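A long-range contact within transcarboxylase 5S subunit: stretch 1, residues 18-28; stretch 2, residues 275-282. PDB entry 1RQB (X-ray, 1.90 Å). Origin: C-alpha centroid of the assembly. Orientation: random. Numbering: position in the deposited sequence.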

# COMPACT_ATOMS: atom_id res chain seq x y z
N GLU A 18 14.97 9.40 -20.69
CA GLU A 18 14.30 10.63 -21.11
C GLU A 18 12.99 10.75 -20.32
O GLU A 18 12.24 9.79 -20.21
CB GLU A 18 14.01 10.55 -22.60
CG GLU A 18 13.27 11.75 -23.16
CD GLU A 18 13.23 11.72 -24.67
OE1 GLU A 18 14.29 11.95 -25.29
OE2 GLU A 18 12.15 11.46 -25.24
N VAL A 19 12.72 11.93 -19.76
CA VAL A 19 11.48 12.13 -19.00
C VAL A 19 10.76 13.37 -19.55
O VAL A 19 11.39 14.25 -20.14
CB VAL A 19 11.75 12.28 -17.48
CG1 VAL A 19 12.40 11.01 -16.96
CG2 VAL A 19 12.64 13.49 -17.20
N SER A 20 9.45 13.42 -19.35
CA SER A 20 8.66 14.54 -19.89
C SER A 20 9.03 15.86 -19.20
O SER A 20 9.60 15.89 -18.11
CB SER A 20 7.15 14.26 -19.74
OG SER A 20 6.80 13.99 -18.40
N GLU A 21 8.68 16.95 -19.88
CA GLU A 21 8.96 18.30 -19.38
C GLU A 21 8.13 18.56 -18.12
O GLU A 21 7.09 17.94 -17.92
CB GLU A 21 8.56 19.33 -20.45
CG GLU A 21 7.06 19.40 -20.76
CD GLU A 21 6.51 18.16 -21.46
OE1 GLU A 21 5.26 18.06 -21.57
OE2 GLU A 21 7.30 17.30 -21.91
N PRO A 22 8.60 19.47 -17.25
CA PRO A 22 7.87 19.81 -16.02
C PRO A 22 6.45 20.19 -16.42
O PRO A 22 6.26 20.91 -17.39
CB PRO A 22 8.66 20.99 -15.47
CG PRO A 22 10.09 20.64 -15.89
CD PRO A 22 9.89 20.18 -17.31
N ARG A 23 5.45 19.73 -15.67
CA ARG A 23 4.06 20.01 -16.06
C ARG A 23 3.10 19.57 -14.96
O ARG A 23 3.49 18.87 -14.03
CB ARG A 23 3.76 19.22 -17.34
CG ARG A 23 3.89 17.70 -17.13
CD ARG A 23 3.96 16.87 -18.45
NE ARG A 23 4.06 15.44 -18.14
CZ ARG A 23 3.00 14.67 -17.92
NH1 ARG A 23 1.81 15.21 -18.02
NH2 ARG A 23 3.13 13.39 -17.56
N GLU A 24 1.84 19.98 -15.08
CA GLU A 24 0.82 19.56 -14.11
C GLU A 24 0.20 18.25 -14.61
O GLU A 24 -0.06 18.09 -15.80
CB GLU A 24 -0.29 20.60 -13.97
CG GLU A 24 0.16 21.94 -13.44
CD GLU A 24 -1.00 22.91 -13.25
OE1 GLU A 24 -0.78 23.96 -12.63
OE2 GLU A 24 -2.13 22.61 -13.70
N VAL A 25 0.01 17.31 -13.70
CA VAL A 25 -0.61 16.02 -14.03
C VAL A 25 -2.03 16.05 -13.47
O VAL A 25 -2.24 16.44 -12.33
CB VAL A 25 0.17 14.85 -13.38
CG1 VAL A 25 -0.47 13.52 -13.78
CG2 VAL A 25 1.62 14.89 -13.81
N GLY A 26 -3.01 15.66 -14.28
CA GLY A 26 -4.38 15.66 -13.80
C GLY A 26 -4.67 14.42 -12.97
O GLY A 26 -4.06 13.37 -13.17
N ILE A 27 -5.62 14.53 -12.05
CA ILE A 27 -5.99 13.40 -11.18
C ILE A 27 -7.50 13.16 -11.25
O ILE A 27 -8.29 14.10 -11.14
CB ILE A 27 -5.68 13.69 -9.70
CG1 ILE A 27 -4.17 13.87 -9.50
CG2 ILE A 27 -6.27 12.56 -8.82
CD1 ILE A 27 -3.35 12.64 -9.73
N THR A 28 -7.87 11.90 -11.45
CA THR A 28 -9.29 11.51 -11.45
C THR A 28 -9.55 10.77 -10.13
O THR A 28 -8.83 9.83 -9.80
CB THR A 28 -9.63 10.60 -12.64
OG1 THR A 28 -9.77 11.40 -13.82
CG2 THR A 28 -10.96 9.84 -12.41
N THR A 275 10.11 17.05 -8.27
CA THR A 275 10.44 16.30 -9.49
C THR A 275 10.20 17.15 -10.74
O THR A 275 10.59 16.77 -11.84
CB THR A 275 9.52 15.06 -9.67
OG1 THR A 275 8.16 15.51 -9.82
CG2 THR A 275 9.61 14.12 -8.46
N GLY A 276 9.52 18.29 -10.58
CA GLY A 276 9.18 19.11 -11.75
C GLY A 276 7.72 18.86 -12.11
O GLY A 276 7.10 19.64 -12.84
N TYR A 277 7.15 17.77 -11.63
CA TYR A 277 5.73 17.48 -11.90
C TYR A 277 4.91 17.88 -10.68
O TYR A 277 5.41 17.89 -9.55
CB TYR A 277 5.51 15.98 -12.15
CG TYR A 277 6.41 15.43 -13.21
CD1 TYR A 277 7.41 14.51 -12.88
CD2 TYR A 277 6.30 15.83 -14.54
CE1 TYR A 277 8.27 14.00 -13.85
CE2 TYR A 277 7.16 15.33 -15.52
CZ TYR A 277 8.14 14.41 -15.16
OH TYR A 277 8.99 13.89 -16.11
N THR A 278 3.66 18.24 -10.90
CA THR A 278 2.80 18.60 -9.77
C THR A 278 1.34 18.37 -10.16
O THR A 278 1.04 18.07 -11.31
CB THR A 278 3.06 20.08 -9.35
OG1 THR A 278 2.47 20.32 -8.07
CG2 THR A 278 2.47 21.03 -10.38
N THR A 279 0.46 18.44 -9.17
CA THR A 279 -0.99 18.32 -9.41
C THR A 279 -1.62 19.63 -8.94
O THR A 279 -0.96 20.43 -8.27
CB THR A 279 -1.64 17.21 -8.55
OG1 THR A 279 -1.68 17.64 -7.19
CG2 THR A 279 -0.86 15.90 -8.66
N ASN A 280 -2.87 19.87 -9.27
CA ASN A 280 -3.49 21.12 -8.79
C ASN A 280 -4.54 20.78 -7.73
O ASN A 280 -5.60 21.41 -7.67
CB ASN A 280 -4.12 21.92 -9.94
CG ASN A 280 -5.25 21.19 -10.62
OD1 ASN A 280 -5.03 20.21 -11.34
ND2 ASN A 280 -6.48 21.66 -10.40
N LEU A 281 -4.25 19.78 -6.91
CA LEU A 281 -5.20 19.38 -5.86
C LEU A 281 -5.00 20.26 -4.62
O LEU A 281 -3.88 20.65 -4.30
CB LEU A 281 -5.03 17.90 -5.48
CG LEU A 281 -5.27 16.92 -6.63
CD1 LEU A 281 -5.26 15.51 -6.08
CD2 LEU A 281 -6.60 17.21 -7.31
N ASP A 282 -6.10 20.56 -3.94
CA ASP A 282 -6.13 21.37 -2.71
C ASP A 282 -6.02 20.40 -1.53
O ASP A 282 -6.96 19.66 -1.24
CB ASP A 282 -7.46 22.13 -2.65
CG ASP A 282 -7.57 23.05 -1.45
OD1 ASP A 282 -7.22 22.63 -0.33
OD2 ASP A 282 -8.05 24.19 -1.63
O HOH W 1 -3.84 18.11 -11.13
O HOH W 2 -6.41 17.38 -11.38

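Residues 18-28 and 275-282 of the transcarboxylase 5S subunit, at least 252 positions apart where they touch, pair in parallel over a short, weakly bonded strand segment, Arg23-Glu24 beside Tyr277-Thr278, and bury 586 Å² between them. Thr275 stays out of reach but bonds within its own stretch: Thr275 OG1 accepts a hydrogen bond from Tyr277 N (3.1 Å). Gly276 lies against Pro22; its backbone angles (101/-18) call for glycine, and a CB would sit tightly, 3.5 Å from Pro22 CG. Gly276 O receives a weak, bent hydrogen bond from Arg23 N (3.3 Å). Tyr277, the residue most covered here, reaches back along stretch 1, where its OH donates to Ser20 O (2.9 Å) and lies 3.5 Å from Val19 CB. Arg23 CG packs at the ring edge, 4.0 Å from Tyr277 CD2, while Arg23 NE donates a hydrogen bond to Ser20 OG (3.1 Å). At Thr278 the backbone pairing is firmest: Thr278 N donates to Arg23 O (3.2 Å) and Thr278 O accepts from Val25 N (2.7 Å, nearly straight). Thr278 and Glu24 share a sheet face, Thr278 CG2 3.9 Å from Glu24 CG. Beyond, direct backbone bonds give way to apolar packing and water: Thr279 CG2 meets Ile27 CG1 (4.0 Å), the O of water 1 lies 2.7 Å from Asn280 N and 2.6 Å from Val25 O, linking the two backbones, and Leu281 CD1 packs on Ile27 CG1 (3.9 Å). Asp282, out of reach, caps the following helix.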